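Local coordinates for SAP-like pentraxin (Limulus polyphemus, PDB 3FLP), which binds two calcium ions per subunit and probably recognises sugars as an invertebrate lectin of the pentraxin family, assembled here as a doubly stacked heptamer, at residues Q33-Q38 and L166-A172; R45-F51 and I63-K69; W106-R112 and E126-H132; I142-Q146 and Q156-S160. The contacts are given in a common frame with arbitrary orientation. Residue numbers count along the deposited sequence, not the author numbering.

Contact 1 of 4, residues Q33-Q38 and L166-A172; sequences QLTVCQ and LQVWDEA
Strands 33-38 and 166-169 run antiparallel, axes 4.7 Å apart at closest approach with 167° between N-to-C directions; Asp-170 to Ala-172 continue as loop. Val-36 faces Val-168 in a non-hydrogen-bonded pair (CA-CA 4.6 Å), flanked by hydrogen-bonded pairs Thr-35/Trp-169 and Cys-37/Gln-167 (both CA-CA 5.2 Å). Four bonds close the ladder: Thr-35 N to Trp-169 O 2.9 Å, Trp-169 N to Thr-35 O 3.0 Å, Cys-37 N to Gln-167 O 2.9 Å and Gln-167 N to Cys-37 O 2.8 Å. This pairing belongs to the jellyroll beta-sandwich of pentraxins; strand 100-107 lines the other edge of 33-38. Inward, toward Phe-51 of the opposite sheet, Val-36 and Val-168 (both t) meet CG1 to CG2 at 4.1 Å, and Leu-34 CD1 lies 3.7 Å from Val-168 CG1. On the Thr-35/Trp-169 face, Cys-37 SG, disulfide-bonded to Cys-103, makes an oblique sulfur-aromatic contact with Trp-169 (SG to CZ3 4.2 Å). Thr-35 OG1 (chi1 m) donates a hydrogen bond to Glu-171 O at 2.6 Å. Water 1 accepts from Ala-172 N (3.0 Å) and lies 3.1 Å from Gln-33 OE1; Gln-33 NE2 bonds to Gly-97 O and Glu-171 to Trp-99, with a salt bridge to Lys-41, all of the second subunit.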
# COMPACT_ATOMS: atom_id res chain seq x y z
N GLN A 33 6.48 21.57 40.82
CA GLN A 33 6.57 22.28 39.55
C GLN A 33 5.21 22.25 38.87
O GLN A 33 4.42 21.33 39.07
CB GLN A 33 7.59 21.62 38.62
CG GLN A 33 9.02 21.57 39.13
CD GLN A 33 9.94 20.82 38.18
OE1 GLN A 33 9.65 19.68 37.79
NE2 GLN A 33 11.04 21.45 37.80
N LEU A 34 4.94 23.25 38.04
CA LEU A 34 3.67 23.29 37.35
C LEU A 34 3.74 24.12 36.08
O LEU A 34 4.32 25.21 36.06
CB LEU A 34 2.60 23.87 38.29
CG LEU A 34 1.14 23.51 38.01
CD1 LEU A 34 0.92 22.01 38.26
CD2 LEU A 34 0.25 24.33 38.94
N THR A 35 3.15 23.59 35.01
CA THR A 35 3.10 24.31 33.74
C THR A 35 1.62 24.34 33.34
O THR A 35 0.99 23.29 33.20
CB THR A 35 3.91 23.62 32.62
OG1 THR A 35 5.31 23.61 32.97
CG2 THR A 35 3.75 24.37 31.30
N VAL A 36 1.08 25.54 33.18
CA VAL A 36 -0.31 25.71 32.80
C VAL A 36 -0.36 26.41 31.44
O VAL A 36 0.09 27.55 31.30
CB VAL A 36 -1.09 26.55 33.85
CG1 VAL A 36 -2.56 26.70 33.42
CG2 VAL A 36 -1.00 25.88 35.22
N CYS A 37 -0.89 25.71 30.45
CA CYS A 37 -0.99 26.23 29.09
C CYS A 37 -2.46 26.22 28.66
O CYS A 37 -3.21 25.32 29.04
CB CYS A 37 -0.21 25.35 28.11
SG CYS A 37 1.61 25.42 27.89
N GLN A 38 -2.87 27.21 27.88
CA GLN A 38 -4.24 27.25 27.37
C GLN A 38 -4.41 28.33 26.30
O GLN A 38 -3.57 29.22 26.17
CB GLN A 38 -5.28 27.48 28.49
CG GLN A 38 -5.48 28.93 28.90
CD GLN A 38 -4.58 29.35 30.04
OE1 GLN A 38 -4.83 29.02 31.20
NE2 GLN A 38 -3.51 30.06 29.72
N LEU A 166 -7.01 23.73 27.73
CA LEU A 166 -6.27 23.89 28.98
C LEU A 166 -5.49 22.60 29.26
O LEU A 166 -6.08 21.53 29.39
CB LEU A 166 -7.22 24.17 30.15
CG LEU A 166 -6.61 24.09 31.56
CD1 LEU A 166 -5.61 25.25 31.78
CD2 LEU A 166 -7.74 24.15 32.59
N GLN A 167 -4.17 22.71 29.35
CA GLN A 167 -3.32 21.56 29.61
C GLN A 167 -2.37 21.89 30.76
O GLN A 167 -1.67 22.91 30.72
CB GLN A 167 -2.52 21.22 28.35
CG GLN A 167 -3.35 21.06 27.08
CD GLN A 167 -4.35 19.91 27.13
OE1 GLN A 167 -4.24 19.01 27.97
NE2 GLN A 167 -5.30 19.92 26.21
N VAL A 168 -2.33 21.03 31.77
CA VAL A 168 -1.49 21.22 32.94
C VAL A 168 -0.59 20.02 33.23
O VAL A 168 -1.06 18.88 33.28
CB VAL A 168 -2.37 21.49 34.20
CG1 VAL A 168 -1.49 21.75 35.43
CG2 VAL A 168 -3.31 22.68 33.94
N TRP A 169 0.70 20.28 33.43
CA TRP A 169 1.71 19.27 33.73
C TRP A 169 2.34 19.59 35.09
O TRP A 169 2.43 20.77 35.46
CB TRP A 169 2.84 19.29 32.69
CG TRP A 169 2.49 18.80 31.32
CD1 TRP A 169 2.64 17.53 30.84
CD2 TRP A 169 1.99 19.58 30.23
NE1 TRP A 169 2.28 17.48 29.51
CE2 TRP A 169 1.87 18.72 29.12
CE3 TRP A 169 1.63 20.93 30.09
CZ2 TRP A 169 1.41 19.17 27.87
CZ3 TRP A 169 1.17 21.37 28.85
CH2 TRP A 169 1.07 20.49 27.76
N ASP A 170 2.78 18.58 35.82
CA ASP A 170 3.42 18.83 37.11
C ASP A 170 4.94 18.85 36.92
O ASP A 170 5.71 18.37 37.76
CB ASP A 170 2.99 17.78 38.14
CG ASP A 170 3.43 16.38 37.78
OD1 ASP A 170 3.73 16.11 36.61
OD2 ASP A 170 3.46 15.53 38.69
N GLU A 171 5.36 19.42 35.80
CA GLU A 171 6.77 19.56 35.45
C GLU A 171 6.95 20.96 34.88
O GLU A 171 5.98 21.62 34.53
CB GLU A 171 7.18 18.52 34.40
CG GLU A 171 7.18 17.08 34.93
CD GLU A 171 8.17 16.18 34.20
OE1 GLU A 171 9.30 16.64 33.94
OE2 GLU A 171 7.84 15.01 33.92
N ALA A 172 8.20 21.41 34.80
CA ALA A 172 8.50 22.73 34.25
C ALA A 172 8.98 22.56 32.82
O ALA A 172 10.17 22.36 32.58
CB ALA A 172 9.57 23.43 35.08
O HOH W 1 10.82 19.97 34.93
O HOH W 2 6.19 18.35 40.70

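Contact 2 of 4, residues R45-F51 and I63-K69; sequences RNTGYIF and ITSMYVK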
# COMPACT_ATOMS: atom_id res chain seq x y z
N ARG A 45 -9.11 44.57 29.18
CA ARG A 45 -7.72 44.91 29.46
C ARG A 45 -7.32 44.80 30.93
O ARG A 45 -6.18 44.46 31.23
CB ARG A 45 -7.41 46.32 28.97
CG ARG A 45 -7.31 46.46 27.46
CD ARG A 45 -6.68 47.79 27.08
NE ARG A 45 -6.12 47.75 25.73
CZ ARG A 45 -5.34 48.70 25.22
NH1 ARG A 45 -5.02 49.77 25.93
NH2 ARG A 45 -4.86 48.56 23.99
N ASN A 46 -8.25 45.09 31.83
CA ASN A 46 -7.93 45.04 33.25
C ASN A 46 -7.62 43.64 33.76
O ASN A 46 -8.06 42.64 33.19
CB ASN A 46 -9.03 45.69 34.10
CG ASN A 46 -10.41 45.17 33.79
OD1 ASN A 46 -10.93 45.38 32.69
ND2 ASN A 46 -11.02 44.49 34.76
N THR A 47 -6.84 43.59 34.83
CA THR A 47 -6.41 42.35 35.44
C THR A 47 -7.52 41.35 35.72
O THR A 47 -8.59 41.71 36.22
CB THR A 47 -5.68 42.64 36.76
OG1 THR A 47 -4.67 43.63 36.52
CG2 THR A 47 -5.04 41.37 37.31
N GLY A 48 -7.25 40.10 35.39
CA GLY A 48 -8.21 39.03 35.64
C GLY A 48 -7.43 37.78 35.97
O GLY A 48 -6.34 37.57 35.42
N TYR A 49 -7.95 36.95 36.86
CA TYR A 49 -7.27 35.71 37.23
C TYR A 49 -7.88 34.55 36.47
O TYR A 49 -9.10 34.34 36.51
CB TYR A 49 -7.35 35.48 38.74
CG TYR A 49 -6.55 36.51 39.50
CD1 TYR A 49 -7.05 37.80 39.68
CD2 TYR A 49 -5.26 36.22 39.94
CE1 TYR A 49 -6.27 38.79 40.27
CE2 TYR A 49 -4.47 37.20 40.53
CZ TYR A 49 -4.98 38.48 40.69
OH TYR A 49 -4.20 39.46 41.26
N ILE A 50 -7.03 33.79 35.78
CA ILE A 50 -7.48 32.67 34.97
C ILE A 50 -7.49 31.33 35.70
O ILE A 50 -8.53 30.69 35.81
CB ILE A 50 -6.59 32.56 33.71
CG1 ILE A 50 -6.66 33.87 32.92
CG2 ILE A 50 -7.05 31.40 32.83
CD1 ILE A 50 -5.68 33.95 31.78
N PHE A 51 -6.32 30.92 36.17
CA PHE A 51 -6.15 29.65 36.88
C PHE A 51 -5.89 29.92 38.36
O PHE A 51 -4.90 30.55 38.72
CB PHE A 51 -4.98 28.89 36.23
CG PHE A 51 -4.73 27.52 36.80
CD1 PHE A 51 -4.01 27.35 37.98
CD2 PHE A 51 -5.17 26.38 36.11
CE1 PHE A 51 -3.73 26.08 38.46
CE2 PHE A 51 -4.89 25.10 36.60
CZ PHE A 51 -4.16 24.95 37.77
N ILE A 63 -1.70 31.09 41.30
CA ILE A 63 -2.69 31.85 40.55
C ILE A 63 -2.08 32.56 39.36
O ILE A 63 -1.10 33.29 39.49
CB ILE A 63 -3.40 32.91 41.42
CG1 ILE A 63 -3.15 32.64 42.91
CG2 ILE A 63 -4.89 32.89 41.14
CD1 ILE A 63 -3.72 33.71 43.81
N THR A 64 -2.67 32.34 38.19
CA THR A 64 -2.20 32.98 36.97
C THR A 64 -3.13 34.15 36.67
O THR A 64 -4.30 34.13 37.03
CB THR A 64 -2.23 32.02 35.75
OG1 THR A 64 -3.58 31.58 35.53
CG2 THR A 64 -1.32 30.82 36.00
N SER A 65 -2.61 35.16 35.99
CA SER A 65 -3.40 36.33 35.66
C SER A 65 -2.79 37.04 34.47
O SER A 65 -1.70 36.70 34.00
CB SER A 65 -3.41 37.30 36.84
OG SER A 65 -2.09 37.67 37.19
N MET A 66 -3.51 38.04 33.98
CA MET A 66 -3.03 38.82 32.84
C MET A 66 -3.73 40.15 32.83
O MET A 66 -4.74 40.35 33.51
CB MET A 66 -3.35 38.11 31.52
CG MET A 66 -4.85 38.14 31.17
SD MET A 66 -5.23 37.81 29.42
CE MET A 66 -5.15 39.47 28.73
N TYR A 67 -3.17 41.08 32.07
CA TYR A 67 -3.77 42.38 31.86
C TYR A 67 -3.04 42.98 30.68
O TYR A 67 -1.96 42.53 30.32
CB TYR A 67 -3.71 43.26 33.12
CG TYR A 67 -2.36 43.83 33.50
CD1 TYR A 67 -1.89 45.00 32.91
CD2 TYR A 67 -1.59 43.23 34.49
CE1 TYR A 67 -0.70 45.57 33.32
CE2 TYR A 67 -0.40 43.78 34.90
CZ TYR A 67 0.05 44.95 34.32
OH TYR A 67 1.24 45.50 34.73
N VAL A 68 -3.66 43.96 30.05
CA VAL A 68 -3.08 44.61 28.89
C VAL A 68 -2.67 46.02 29.27
O VAL A 68 -3.48 46.78 29.81
CB VAL A 68 -4.11 44.66 27.75
CG1 VAL A 68 -3.49 45.27 26.51
CG2 VAL A 68 -4.62 43.25 27.47
N LYS A 69 -1.41 46.36 29.01
CA LYS A 69 -0.90 47.70 29.33
C LYS A 69 -1.56 48.72 28.41
O LYS A 69 -2.20 48.37 27.41
CB LYS A 69 0.62 47.79 29.11
CG LYS A 69 1.46 46.75 29.82
CD LYS A 69 1.38 46.86 31.33
CE LYS A 69 2.10 48.10 31.87
NZ LYS A 69 1.96 48.17 33.37
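Backbone hydrogen bonds join this antiparallel beta hairpin; the axes of 48-51 and 63-68 lie at 138° between N-to-C directions. Gly-48 and Met-66 form the hydrogen-bonded pair, with Gly-48 N to Met-66 O at 3.1 Å and Met-66 N to Gly-48 O at 3.2 Å; Val-68 N to Arg-45 O (2.8 Å) extends it into the preceding loop. At Ile-50 (phi/psi -92°/-60°) the extended conformation breaks, in the manner of a beta bulge: Ile-50 N reaches Thr-64 O at 3.0 Å, Phe-51 N bonds to Thr-64 OG1 at 2.9 Å, and Thr-64 N returns to Phe-51 O at 2.9 Å. Among the side chains, Ser-65 CB sits over the Tyr-49 ring in a CH-pi contact, 4.0 Å from its centroid, and Tyr-49 CD2 touches Ile-63 CG2 at 3.6 Å. Ile-50 CD1 approaches Met-66 CG at 4.3 Å. Ile-63 abuts the calcium ligand Glu-145. Strand 73-80 flanks 60-68 and strand 139-142 flanks 48-55, while Ile-50, Phe-51 and Met-66 pack on strand 33-42 of the facing sheet.

Contact 3 of 4, residues W106-R112 and E126-H132; sequences WSGVDGR and ENVGKGH
Residues 107-111 form the hairpin turn between strands 100-107 and 112-117 (Ser-107 N to Arg-112 O 3.0 Å) and lie against the irregular loop 126-132, with its type II beta turn from Gly-129 to His-132 (His-132 N to Gly-129 O 3.0 Å). Trp-106 (chi1 t, chi2 69°) directs its indole into this loop: NE1 donates to Val-128 O at 2.8 Å, CD1 lies 4.1 Å from Val-128 CG1, and Gly-129 O and His-132 O also lie at the ring edge. Gly-108 O accepts from Gly-131 N at 2.7 Å; a side chain at Gly-108 would clash with His-132 O. Asp-110 forms an Asx turn, its OD1 receiving Arg-112 N at 3.0 Å, while its carbonyl O accepts hydrogen bonds from water 3 (2.5 Å), which also reaches Glu-126 OE1 (2.7 Å), and water 4 (2.9 Å), bound to Lys-130 NZ (2.7 Å). Gly-111, at phi 73° and psi 24°, has its CA 3.6 Å from Lys-130 CA, leaving no room for a CB; its O accepts from Val-128 N at 2.8 Å. Arg-112 NE makes a salt bridge to Glu-126 OE2 at 3.0 Å, the hydrogen bond itself weak, and its NH2 forms a salt bridge with Glu-95 of the second subunit. Strands 112-117 and 120-125 connect the segments, and Trp-106, Val-128 and His-132 pack on strand 73-80 of the opposite sheet, bridging the sandwich edge.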
# COMPACT_ATOMS: atom_id res chain seq x y z
N TRP A 106 6.31 27.20 35.98
CA TRP A 106 6.81 27.45 37.33
C TRP A 106 7.56 26.26 37.91
O TRP A 106 7.11 25.12 37.81
CB TRP A 106 5.67 27.78 38.30
CG TRP A 106 6.15 27.89 39.72
CD1 TRP A 106 6.95 28.87 40.25
CD2 TRP A 106 5.92 26.95 40.78
NE1 TRP A 106 7.23 28.60 41.57
CE2 TRP A 106 6.61 27.43 41.92
CE3 TRP A 106 5.19 25.76 40.88
CZ2 TRP A 106 6.59 26.76 43.15
CZ3 TRP A 106 5.17 25.09 42.11
CH2 TRP A 106 5.87 25.59 43.22
N SER A 107 8.70 26.55 38.53
CA SER A 107 9.50 25.52 39.15
C SER A 107 9.87 25.93 40.57
O SER A 107 10.59 26.90 40.77
CB SER A 107 10.79 25.29 38.34
OG SER A 107 11.57 24.27 38.93
N GLY A 108 9.35 25.20 41.55
CA GLY A 108 9.66 25.51 42.93
C GLY A 108 11.03 24.98 43.29
O GLY A 108 11.60 25.36 44.32
N VAL A 109 11.57 24.10 42.45
CA VAL A 109 12.88 23.52 42.71
C VAL A 109 13.94 24.61 42.68
O VAL A 109 14.79 24.67 43.56
CB VAL A 109 13.24 22.43 41.66
CG1 VAL A 109 14.58 21.82 42.00
CG2 VAL A 109 12.17 21.34 41.63
N ASP A 110 13.90 25.47 41.66
CA ASP A 110 14.87 26.55 41.54
C ASP A 110 14.23 27.93 41.70
O ASP A 110 14.92 28.94 41.70
CB ASP A 110 15.60 26.46 40.19
CG ASP A 110 14.68 26.69 38.99
OD1 ASP A 110 13.44 26.75 39.16
OD2 ASP A 110 15.21 26.79 37.86
N GLY A 111 12.90 27.96 41.84
CA GLY A 111 12.20 29.23 41.99
C GLY A 111 12.11 30.06 40.72
O GLY A 111 11.96 31.28 40.78
N ARG A 112 12.21 29.42 39.57
CA ARG A 112 12.14 30.13 38.30
C ARG A 112 10.75 30.15 37.69
O ARG A 112 10.04 29.14 37.68
CB ARG A 112 13.12 29.53 37.28
CG ARG A 112 13.00 30.16 35.90
CD ARG A 112 14.12 29.72 34.98
NE ARG A 112 15.42 30.13 35.48
CZ ARG A 112 16.57 29.91 34.86
NH1 ARG A 112 16.59 29.26 33.70
NH2 ARG A 112 17.71 30.33 35.40
N GLU A 126 13.29 35.24 38.64
CA GLU A 126 13.83 34.40 39.69
C GLU A 126 13.11 34.61 41.02
O GLU A 126 12.32 35.54 41.17
CB GLU A 126 15.32 34.68 39.87
CG GLU A 126 16.19 34.35 38.65
CD GLU A 126 16.01 32.92 38.17
OE1 GLU A 126 16.02 32.00 39.01
OE2 GLU A 126 15.87 32.72 36.95
N ASN A 127 13.39 33.72 41.96
CA ASN A 127 12.83 33.78 43.29
C ASN A 127 11.31 33.86 43.37
O ASN A 127 10.75 34.69 44.08
CB ASN A 127 13.48 34.94 44.03
CG ASN A 127 14.98 34.73 44.19
OD1 ASN A 127 15.41 33.80 44.86
ND2 ASN A 127 15.77 35.58 43.53
N VAL A 128 10.64 32.97 42.64
CA VAL A 128 9.19 32.89 42.68
C VAL A 128 8.84 31.54 43.29
O VAL A 128 8.97 30.51 42.63
CB VAL A 128 8.55 32.98 41.27
CG1 VAL A 128 7.04 32.83 41.39
CG2 VAL A 128 8.88 34.32 40.61
N GLY A 129 8.41 31.55 44.55
CA GLY A 129 8.06 30.32 45.23
C GLY A 129 9.22 29.36 45.32
O GLY A 129 9.03 28.14 45.27
N LYS A 130 10.43 29.89 45.45
CA LYS A 130 11.62 29.06 45.55
C LYS A 130 11.58 28.18 46.79
O LYS A 130 11.38 28.68 47.91
CB LYS A 130 12.88 29.92 45.54
CG LYS A 130 14.16 29.12 45.66
CD LYS A 130 15.38 29.96 45.30
CE LYS A 130 16.66 29.19 45.53
NZ LYS A 130 17.78 29.77 44.73
N GLY A 131 11.76 26.88 46.59
CA GLY A 131 11.73 25.94 47.70
C GLY A 131 10.31 25.59 48.12
O GLY A 131 10.11 24.79 49.03
N HIS A 132 9.32 26.20 47.48
CA HIS A 132 7.94 25.92 47.83
C HIS A 132 7.37 24.72 47.11
O HIS A 132 7.61 24.52 45.92
CB HIS A 132 7.04 27.13 47.55
CG HIS A 132 5.61 26.89 47.89
ND1 HIS A 132 5.16 26.79 49.20
CD2 HIS A 132 4.51 26.71 47.11
CE1 HIS A 132 3.86 26.56 49.20
NE2 HIS A 132 3.44 26.51 47.95
O HOH W 3 14.97 31.47 41.39
O HOH W 4 17.76 29.21 42.05

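Contact 4 of 4, residues I142-Q146 and Q156-S160; sequences IGQEQ and QESWS. With CA (calcium ion), chain P; CA (calcium ion), chain O.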
# COMPACT_ATOMS: atom_id res chain seq x y z
N ILE A 142 -11.42 28.03 37.50
CA ILE A 142 -11.05 28.80 36.32
C ILE A 142 -11.99 29.99 36.14
O ILE A 142 -13.21 29.86 36.23
CB ILE A 142 -11.14 27.93 35.03
CG1 ILE A 142 -10.27 26.68 35.16
CG2 ILE A 142 -10.69 28.75 33.82
CD1 ILE A 142 -8.80 26.94 35.30
N GLY A 143 -11.41 31.17 35.90
CA GLY A 143 -12.22 32.35 35.68
C GLY A 143 -12.50 33.23 36.88
O GLY A 143 -12.98 34.36 36.72
N GLN A 144 -12.22 32.73 38.07
CA GLN A 144 -12.43 33.50 39.30
C GLN A 144 -11.25 33.25 40.24
O GLN A 144 -10.54 32.26 40.10
CB GLN A 144 -13.74 33.07 40.00
CG GLN A 144 -15.04 33.22 39.21
CD GLN A 144 -15.40 34.68 38.88
OE1 GLN A 144 -14.99 35.61 39.58
NE2 GLN A 144 -16.18 34.87 37.84
N GLU A 145 -11.06 34.16 41.19
CA GLU A 145 -9.98 34.05 42.17
C GLU A 145 -10.60 33.56 43.48
O GLU A 145 -11.51 34.20 44.01
CB GLU A 145 -9.35 35.44 42.36
CG GLU A 145 -7.89 35.48 42.82
CD GLU A 145 -7.72 35.16 44.30
OE1 GLU A 145 -8.37 35.82 45.14
OE2 GLU A 145 -6.93 34.25 44.62
N GLN A 146 -10.13 32.43 44.00
CA GLN A 146 -10.66 31.87 45.25
C GLN A 146 -10.10 32.51 46.52
O GLN A 146 -8.89 32.73 46.62
CB GLN A 146 -10.37 30.37 45.35
CG GLN A 146 -10.90 29.50 44.22
CD GLN A 146 -10.34 28.08 44.28
OE1 GLN A 146 -10.82 27.24 45.04
NE2 GLN A 146 -9.29 27.82 43.50
N GLN A 156 -13.91 42.14 40.76
CA GLN A 156 -12.76 42.86 40.23
C GLN A 156 -11.55 41.97 39.93
O GLN A 156 -10.57 42.42 39.35
CB GLN A 156 -12.36 43.99 41.18
CG GLN A 156 -13.33 45.17 41.14
CD GLN A 156 -12.83 46.37 41.94
OE1 GLN A 156 -12.65 46.29 43.17
NE2 GLN A 156 -12.60 47.49 41.26
N GLU A 157 -11.62 40.69 40.31
CA GLU A 157 -10.52 39.77 40.04
C GLU A 157 -10.93 38.67 39.05
O GLU A 157 -10.14 37.76 38.76
CB GLU A 157 -10.02 39.16 41.35
CG GLU A 157 -9.49 40.20 42.33
CD GLU A 157 -9.08 39.61 43.67
OE1 GLU A 157 -9.87 38.82 44.23
OE2 GLU A 157 -7.98 39.93 44.17
N SER A 158 -12.15 38.76 38.53
CA SER A 158 -12.63 37.76 37.58
C SER A 158 -12.02 37.96 36.20
O SER A 158 -11.51 39.04 35.88
CB SER A 158 -14.15 37.82 37.47
OG SER A 158 -14.57 38.97 36.77
N TRP A 159 -12.07 36.92 35.38
CA TRP A 159 -11.54 37.00 34.02
C TRP A 159 -12.65 36.63 33.05
O TRP A 159 -13.23 35.55 33.15
CB TRP A 159 -10.37 36.04 33.83
CG TRP A 159 -9.70 36.20 32.50
CD1 TRP A 159 -8.72 37.10 32.18
CD2 TRP A 159 -9.96 35.45 31.31
NE1 TRP A 159 -8.36 36.96 30.87
CE2 TRP A 159 -9.11 35.96 30.30
CE3 TRP A 159 -10.85 34.41 30.99
CZ2 TRP A 159 -9.10 35.46 28.99
CZ3 TRP A 159 -10.84 33.91 29.68
CH2 TRP A 159 -9.97 34.43 28.70
N SER A 160 -12.94 37.53 32.12
CA SER A 160 -13.98 37.27 31.13
C SER A 160 -13.34 37.08 29.76
O SER A 160 -12.36 37.74 29.42
CB SER A 160 -14.97 38.43 31.09
OG SER A 160 -15.70 38.50 32.30
CA CA P . -9.98 37.47 46.17
CA CA O . -7.50 34.60 47.14
O HOH W 5 -11.89 36.43 45.22
O HOH W 6 -8.04 38.77 46.49
O HOH W 7 -6.62 36.76 47.38
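One carboxylate serves two calcium ions here: Glu-145 OE1 lies 2.5 Å from the calcium of chain P and 2.5 Å from that of chain O. This is the double-calcium site of the pentraxin fold, in pentraxins the place of ligand binding and probably so here, built mainly on the long loop between strands 139-142 and 161-169, with Asp-59 and Asn-60 added where strand 60-68 begins. Glu-145 also gives OE2 to the chain O ion at 2.6 Å, where Gln-146 contributes its backbone O at 2.4 Å; Asp-59, Asn-60 and Asp-147 complete the protein ligands. At the chain P ion, Glu-157 OE1 binds at 2.4 Å, with Asp-147 and Glu-154 as further ligands. Shared coordination brings Glu-145 OE1 and Glu-157 OE1 to 3.5 Å. One direct hydrogen bond ties the backbones, Trp-159 N to Gly-143 O at 3.0 Å. Gly-143 has phi 94° and psi -13°, where a CB would press against the preceding carbonyl. Gln-144 OE1 approaches Ser-158 CB at 3.2 Å, while Gln-144 NE2 donates a hydrogen bond to Pro-20 O. Tyr-49 packs against both Glu-145 and Glu-157, setting the site beside strand 48-55. Waters fill out the coordination: water 7 lies 2.4 Å from the chain O ion; water 5, 2.4 Å from the chain P ion, donates to Glu-145 O at 2.6 Å; water 6, also 2.4 Å from the chain P ion, donates to Glu-157 OE2 at 2.6 Å.

Contact 1 closes the longest loop of the four, with contacts 2, 3 and 4 nested inside it and following one another in series. It lies in one sheet of the sandwich and contact 2 in the other, their centres about 17 Å apart; Val-36 and Val-168 meet Phe-51 between them. Contact 3 extends from the first sheet, where strands 33-42 and 100-107 are neighbours, and shares with contact 1 a border on the second subunit. Contacts 2 and 4, centres about 9 Å apart, join through Ile-50 O and Gly-143 N, placing the calcium loops beside strand 48-55. Contacts 3 and 4 stand about 24 Å apart between centres, separating this intersubunit border from the metal site.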